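Local structure of tRNA (guanine(6)-N2)-methyltransferase (3TMA) at residues A[274-279]-A[311-316]; A[331-336]-A[347-352]. The protein methylates the N2 atom of guanosine 6 in tRNA(Phe), using S-adenosyl-L-methionine as the methyl donor and a Rossmann-fold catalytic domain joined to an N-terminal THUMP domain. All blocks are in the same frame, centred on the assembly; numbering follows the deposited sequence.

Contact 1: A[274-279]-A[311-316]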
loop_
_atom_site.group_PDB
_atom_site.type_symbol
_atom_site.label_atom_id
_atom_site.label_comp_id
_atom_site.label_asym_id
_atom_site.label_seq_id
_atom_site.Cartn_x
_atom_site.Cartn_y
_atom_site.Cartn_z
ATOM N N ASP A 274 14.528 14.980 -11.872
ATOM C CA ASP A 274 14.342 15.663 -10.581
ATOM C C ASP A 274 14.248 14.657 -9.438
ATOM O O ASP A 274 14.527 15.011 -8.302
ATOM C CB ASP A 274 13.072 16.508 -10.595
ATOM C CG ASP A 274 13.157 17.660 -11.592
ATOM O OD1 ASP A 274 13.990 18.556 -11.349
ATOM O OD2 ASP A 274 12.433 17.648 -12.618
ATOM N N ARG A 275 13.693 13.475 -9.737
ATOM C CA ARG A 275 13.355 12.482 -8.721
ATOM C C ARG A 275 13.702 11.106 -9.251
ATOM O O ARG A 275 13.446 10.797 -10.427
ATOM C CB ARG A 275 11.829 12.515 -8.400
ATOM C CG ARG A 275 11.284 13.854 -7.786
ATOM C CD ARG A 275 12.044 14.159 -6.463
ATOM N NE ARG A 275 11.478 15.334 -5.777
ATOM C CZ ARG A 275 11.955 16.566 -5.897
ATOM N NH1 ARG A 275 13.010 16.817 -6.681
ATOM N NH2 ARG A 275 11.388 17.547 -5.219
ATOM N N ILE A 276 14.301 10.274 -8.403
ATOM C CA ILE A 276 14.643 8.895 -8.788
ATOM C C ILE A 276 14.012 7.975 -7.740
ATOM O O ILE A 276 14.158 8.201 -6.532
ATOM C CB ILE A 276 16.190 8.690 -8.810
ATOM C CG1 ILE A 276 16.798 9.640 -9.851
ATOM C CG2 ILE A 276 16.566 7.220 -9.107
ATOM C CD1 ILE A 276 18.368 9.548 -9.929
ATOM N N LEU A 277 13.205 7.020 -8.196
ATOM C CA LEU A 277 12.476 6.143 -7.273
ATOM C C LEU A 277 12.996 4.733 -7.505
ATOM O O LEU A 277 12.801 4.186 -8.585
ATOM C CB LEU A 277 10.959 6.181 -7.596
ATOM C CG LEU A 277 10.380 7.595 -7.799
ATOM C CD1 LEU A 277 8.884 7.531 -8.228
ATOM C CD2 LEU A 277 10.536 8.447 -6.528
ATOM N N ALA A 278 13.705 4.179 -6.527
ATOM C CA ALA A 278 14.622 3.058 -6.818
ATOM C C ALA A 278 14.309 1.858 -5.911
ATOM O O ALA A 278 14.221 2.002 -4.687
ATOM C CB ALA A 278 16.028 3.497 -6.646
ATOM N N ASN A 279 14.149 0.686 -6.533
ATOM C CA ASN A 279 13.857 -0.547 -5.832
ATOM C C ASN A 279 14.903 -1.562 -6.332
ATOM O O ASN A 279 14.629 -2.348 -7.236
ATOM C CB ASN A 279 12.442 -0.983 -6.219
ATOM C CG ASN A 279 12.075 -2.341 -5.719
ATOM O OD1 ASN A 279 12.441 -2.735 -4.616
ATOM N ND2 ASN A 279 11.317 -3.078 -6.539
ATOM N N GLY A 311 17.716 17.818 -6.177
ATOM C CA GLY A 311 17.096 16.580 -6.698
ATOM C C GLY A 311 17.051 15.519 -5.591
ATOM O O GLY A 311 17.786 15.637 -4.610
ATOM N N ARG A 312 16.129 14.551 -5.679
ATOM C CA ARG A 312 15.922 13.624 -4.557
ATOM C C ARG A 312 15.810 12.187 -5.048
ATOM O O ARG A 312 15.438 11.965 -6.197
ATOM C CB ARG A 312 14.675 13.999 -3.741
ATOM C CG ARG A 312 14.794 15.334 -2.999
ATOM C CD ARG A 312 13.650 15.599 -2.013
ATOM N NE ARG A 312 14.009 16.727 -1.155
ATOM C CZ ARG A 312 13.988 16.726 0.181
ATOM N NH1 ARG A 312 13.490 15.692 0.856
ATOM N NH2 ARG A 312 14.409 17.801 0.851
ATOM N N VAL A 313 16.263 11.232 -4.216
ATOM C CA VAL A 313 16.093 9.803 -4.477
ATOM C C VAL A 313 15.256 9.223 -3.338
ATOM O O VAL A 313 15.492 9.539 -2.180
ATOM C CB VAL A 313 17.470 9.039 -4.505
ATOM C CG1 VAL A 313 17.281 7.613 -4.998
ATOM C CG2 VAL A 313 18.473 9.747 -5.404
ATOM N N ALA A 314 14.241 8.427 -3.649
ATOM C CA ALA A 314 13.608 7.595 -2.613
ATOM C C ALA A 314 13.976 6.148 -2.933
ATOM O O ALA A 314 13.750 5.674 -4.052
ATOM C CB ALA A 314 12.056 7.782 -2.620
ATOM N N LEU A 315 14.553 5.480 -1.982
ATOM C CA LEU A 315 14.953 4.148 -2.257
ATOM C C LEU A 315 14.592 3.133 -1.215
ATOM O O LEU A 315 14.561 3.414 -0.063
ATOM C CB LEU A 315 16.417 4.054 -2.705
ATOM C CG LEU A 315 17.594 3.863 -1.764
ATOM C CD1 LEU A 315 17.447 2.518 -1.001
ATOM C CD2 LEU A 315 18.822 3.843 -2.662
ATOM N N LEU A 316 14.310 1.942 -1.677
ATOM C CA LEU A 316 13.896 0.865 -0.756
ATOM C C LEU A 316 15.017 -0.179 -0.650
ATOM O O LEU A 316 15.544 -0.622 -1.696
ATOM C CB LEU A 316 12.628 0.248 -1.364
ATOM C CG LEU A 316 11.674 -0.722 -0.694
ATOM C CD1 LEU A 316 11.106 -0.247 0.644
ATOM C CD2 LEU A 316 10.562 -0.869 -1.718
#
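Arg275 and Arg312 sit side by side where two neighbouring parallel strands of the Rossmann-fold methyltransferase sheet begin. Strands 275-278 and 312-316 run 10° apart, and helix 290-305, which lies between them in the sequence, makes this a beta-alpha-beta crossover. Five backbone hydrogen bonds join them, alternating from Arg312 N to Asp274 O through to Leu316 N to Ala278 O.

Arg275 is worth following outward. CB leaves the sheet on the face shared with Leu277, Arg312 and Ala314. CG lies beside the chain's own backbone N, and a bend at chi2 (-59°) swings CD across toward strand 312-316. CD then rests 3.8 Å from Arg312 CB, NE stays near that same carbon, and Arg312 CG covers one face of the guanidinium. NE also has weak hydrogen bonds to the carbonyls of Ala199 and Asp200. At the tip, NH1 turns back to Asp274 O.

On the other face, Ile276 CB meets Val313 CG1 at 4.1 Å and Ala278 CB meets Leu315 CB at 4.0 Å, with Ala303 and Phe299 of helix 290-305 packed against this layer. Asn279, which probably binds S-adenosyl-L-methionine, follows the strand's end, its OD1 3.9 Å from Leu316 CD2. At the far end Asp274 O is gripped twice, from opposite faces of its carbonyl plane: by Arg312 N at 3.1 Å and by Arg275 NH1 at 2.9 Å.

Contact 2: A[331-336]-A[347-352]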
loop_
_atom_site.group_PDB
_atom_site.type_symbol
_atom_site.label_atom_id
_atom_site.label_comp_id
_atom_site.label_asym_id
_atom_site.label_seq_id
_atom_site.Cartn_x
_atom_site.Cartn_y
_atom_site.Cartn_z
ATOM N N PHE A 331 25.435 13.342 -1.365
ATOM C CA PHE A 331 24.058 13.155 -0.884
ATOM C C PHE A 331 23.921 13.486 0.602
ATOM O O PHE A 331 24.803 13.149 1.399
ATOM C CB PHE A 331 23.621 11.681 -1.105
ATOM C CG PHE A 331 23.102 11.391 -2.493
ATOM C CD1 PHE A 331 22.035 12.124 -3.016
ATOM C CD2 PHE A 331 23.613 10.332 -3.235
ATOM C CE1 PHE A 331 21.496 11.804 -4.275
ATOM C CE2 PHE A 331 23.103 10.019 -4.485
ATOM C CZ PHE A 331 22.046 10.764 -5.019
ATOM N N ALA A 332 22.783 14.056 1.004
ATOM C CA ALA A 332 22.435 14.115 2.406
ATOM C C ALA A 332 21.333 13.079 2.595
ATOM O O ALA A 332 20.405 12.969 1.771
ATOM C CB ALA A 332 21.919 15.528 2.781
ATOM N N LEU A 333 21.400 12.366 3.696
ATOM C CA LEU A 333 20.355 11.431 4.063
ATOM C C LEU A 333 19.280 12.239 4.833
ATOM O O LEU A 333 19.551 12.751 5.897
ATOM C CB LEU A 333 20.954 10.267 4.875
ATOM C CG LEU A 333 19.983 9.285 5.549
ATOM C CD1 LEU A 333 18.965 8.849 4.558
ATOM C CD2 LEU A 333 20.757 8.069 6.120
ATOM N N ARG A 334 18.110 12.455 4.225
ATOM C CA ARG A 334 17.137 13.388 4.793
ATOM C C ARG A 334 16.105 12.679 5.641
ATOM O O ARG A 334 15.657 13.243 6.617
ATOM C CB ARG A 334 16.415 14.178 3.703
ATOM C CG ARG A 334 17.305 15.159 2.976
ATOM C CD ARG A 334 17.205 16.558 3.610
ATOM N NE ARG A 334 18.277 16.822 4.550
ATOM C CZ ARG A 334 19.264 17.692 4.348
ATOM N NH1 ARG A 334 20.202 17.834 5.274
ATOM N NH2 ARG A 334 19.330 18.417 3.233
ATOM N N HIS A 335 15.696 11.475 5.245
ATOM C CA HIS A 335 14.684 10.701 5.999
ATOM C C HIS A 335 14.993 9.223 5.863
ATOM O O HIS A 335 15.410 8.757 4.802
ATOM C CB HIS A 335 13.230 10.916 5.434
ATOM C CG HIS A 335 12.805 12.355 5.374
ATOM N ND1 HIS A 335 12.469 13.087 6.500
ATOM C CD2 HIS A 335 12.696 13.211 4.325
ATOM C CE1 HIS A 335 12.164 14.327 6.145
ATOM N NE2 HIS A 335 12.297 14.431 4.832
ATOM N N ALA A 336 14.614 8.463 6.875
ATOM C CA ALA A 336 14.674 7.026 6.790
ATOM C C ALA A 336 13.478 6.526 7.591
ATOM O O ALA A 336 13.123 7.126 8.630
ATOM C CB ALA A 336 15.999 6.497 7.419
ATOM N N ARG A 347 13.937 -0.713 4.636
ATOM C CA ARG A 347 13.940 0.707 4.956
ATOM C C ARG A 347 13.650 1.491 3.688
ATOM O O ARG A 347 14.003 1.038 2.582
ATOM C CB ARG A 347 15.336 1.095 5.502
ATOM C CG ARG A 347 15.483 0.832 7.017
ATOM C CD ARG A 347 15.416 -0.667 7.372
ATOM N NE ARG A 347 15.780 -0.866 8.781
ATOM C CZ ARG A 347 15.112 -1.610 9.651
ATOM N NH1 ARG A 347 14.179 -2.461 9.234
ATOM N NH2 ARG A 347 15.473 -1.592 10.936
ATOM N N VAL A 348 12.992 2.641 3.823
ATOM C CA VAL A 348 12.957 3.640 2.723
ATOM C C VAL A 348 13.883 4.792 3.146
ATOM O O VAL A 348 13.762 5.338 4.265
ATOM C CB VAL A 348 11.541 4.233 2.450
ATOM C CG1 VAL A 348 11.633 5.373 1.380
ATOM C CG2 VAL A 348 10.559 3.119 1.939
ATOM N N PHE A 349 14.822 5.132 2.279
ATOM C CA PHE A 349 15.665 6.315 2.524
ATOM C C PHE A 349 15.315 7.377 1.510
ATOM O O PHE A 349 15.082 7.040 0.360
ATOM C CB PHE A 349 17.136 5.902 2.318
ATOM C CG PHE A 349 17.659 4.966 3.401
ATOM C CD1 PHE A 349 17.674 5.347 4.728
ATOM C CD2 PHE A 349 18.190 3.732 3.079
ATOM C CE1 PHE A 349 18.198 4.484 5.759
ATOM C CE2 PHE A 349 18.742 2.893 4.104
ATOM C CZ PHE A 349 18.718 3.281 5.434
ATOM N N VAL A 350 15.243 8.629 1.936
ATOM C CA VAL A 350 15.169 9.744 1.016
ATOM C C VAL A 350 16.501 10.482 1.065
ATOM O O VAL A 350 16.931 10.924 2.135
ATOM C CB VAL A 350 14.005 10.732 1.372
ATOM C CG1 VAL A 350 13.928 11.871 0.327
ATOM C CG2 VAL A 350 12.680 9.931 1.343
ATOM N N LEU A 351 17.122 10.621 -0.101
ATOM C CA LEU A 351 18.398 11.323 -0.241
ATOM C C LEU A 351 18.161 12.595 -1.037
ATOM O O LEU A 351 17.306 12.623 -1.932
ATOM C CB LEU A 351 19.408 10.441 -0.991
ATOM C CG LEU A 351 19.482 8.973 -0.548
ATOM C CD1 LEU A 351 20.242 8.155 -1.573
ATOM C CD2 LEU A 351 20.102 8.815 0.833
ATOM N N GLU A 352 18.876 13.655 -0.682
ATOM C CA GLU A 352 18.838 14.886 -1.443
ATOM C C GLU A 352 20.263 15.226 -1.891
ATOM O O GLU A 352 21.214 15.182 -1.100
ATOM C CB GLU A 352 18.262 16.055 -0.607
ATOM C CG GLU A 352 18.253 17.373 -1.392
ATOM C CD GLU A 352 17.747 18.589 -0.591
ATOM O OE1 GLU A 352 17.547 18.479 0.636
ATOM O OE2 GLU A 352 17.593 19.684 -1.191
#
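Phe331 lies against Leu351 at about a right angle, the leucine filling the hollow under the ring: Leu351 CD1 sits over the middle of one face, while CB comes within 3.7 Å of Phe331 CD1. The carbonyl of Glu352 borders the same ring at its edge. Further along, Leu333 pushes a single methyl into the next hollow. Its CG is anti to the backbone N (chi1 170°), and this brings CD1 into the corner formed by Phe349 CD1, 3.7 Å away, and Leu351 CD2, 3.9 Å away. Ala336 supplies a smaller bump, with CB 3.4 Å from Phe349 CD1 and close to the ring plane, a tight fit against the edge. Arg347 CB, from the ring's own strand, covers part of one face.

These strands form an antiparallel hairpin that closes one side of the methyltransferase sheet, with 331-338 outermost. A classic beta bulge interrupts their pairing: Arg334 and His335 both face Val350. Arg334 N bonds to Val350 O at 2.8 Å, whereas His335 N reaches that oxygen only weakly, and Val350 N returns a bond to His335 O.

On the opposite face from Leu333 and Phe349, the edge of the His335 ring lies alongside Val350 CB. Arg334 doubles back through bends at chi2 and chi3 until its guanidinium lies flat over Ala332 CB, the methyl beneath the centre of the plane. From there NH2 makes a salt bridge with Glu352 OE1 at 3.2 Å. The oxygen lies in the guanidinium plane, but NH2 comes to it from above the carboxylate, the two planes being 76° apart. Glu352 OE1 also has a long, weak ion pair with Arg312 NH2.

How the contacts relate
Contacts 1 and 2 are successive steps across one sheet, their centres 9 Å apart. Strand 312-317 takes part in contact 1 and strand 347-353 in contact 2, and the two are antiparallel neighbours: Val313 O lies 2.9 Å from Leu351 N, and Leu315 N 2.9 Å from Phe349 O, both probable hydrogen bonds. Side chains continue the packing, with Leu316 CD1 3.6 Å from Val348 CG2. Only contact 1 contains a residue of the inferred S-adenosyl-L-methionine site, Asn279, whose side chain is about 7 Å from that of Thr216, another residue of that site. Contact 2 lies one strand further from it, its Val348 side chain about 9 Å from that of Asn279.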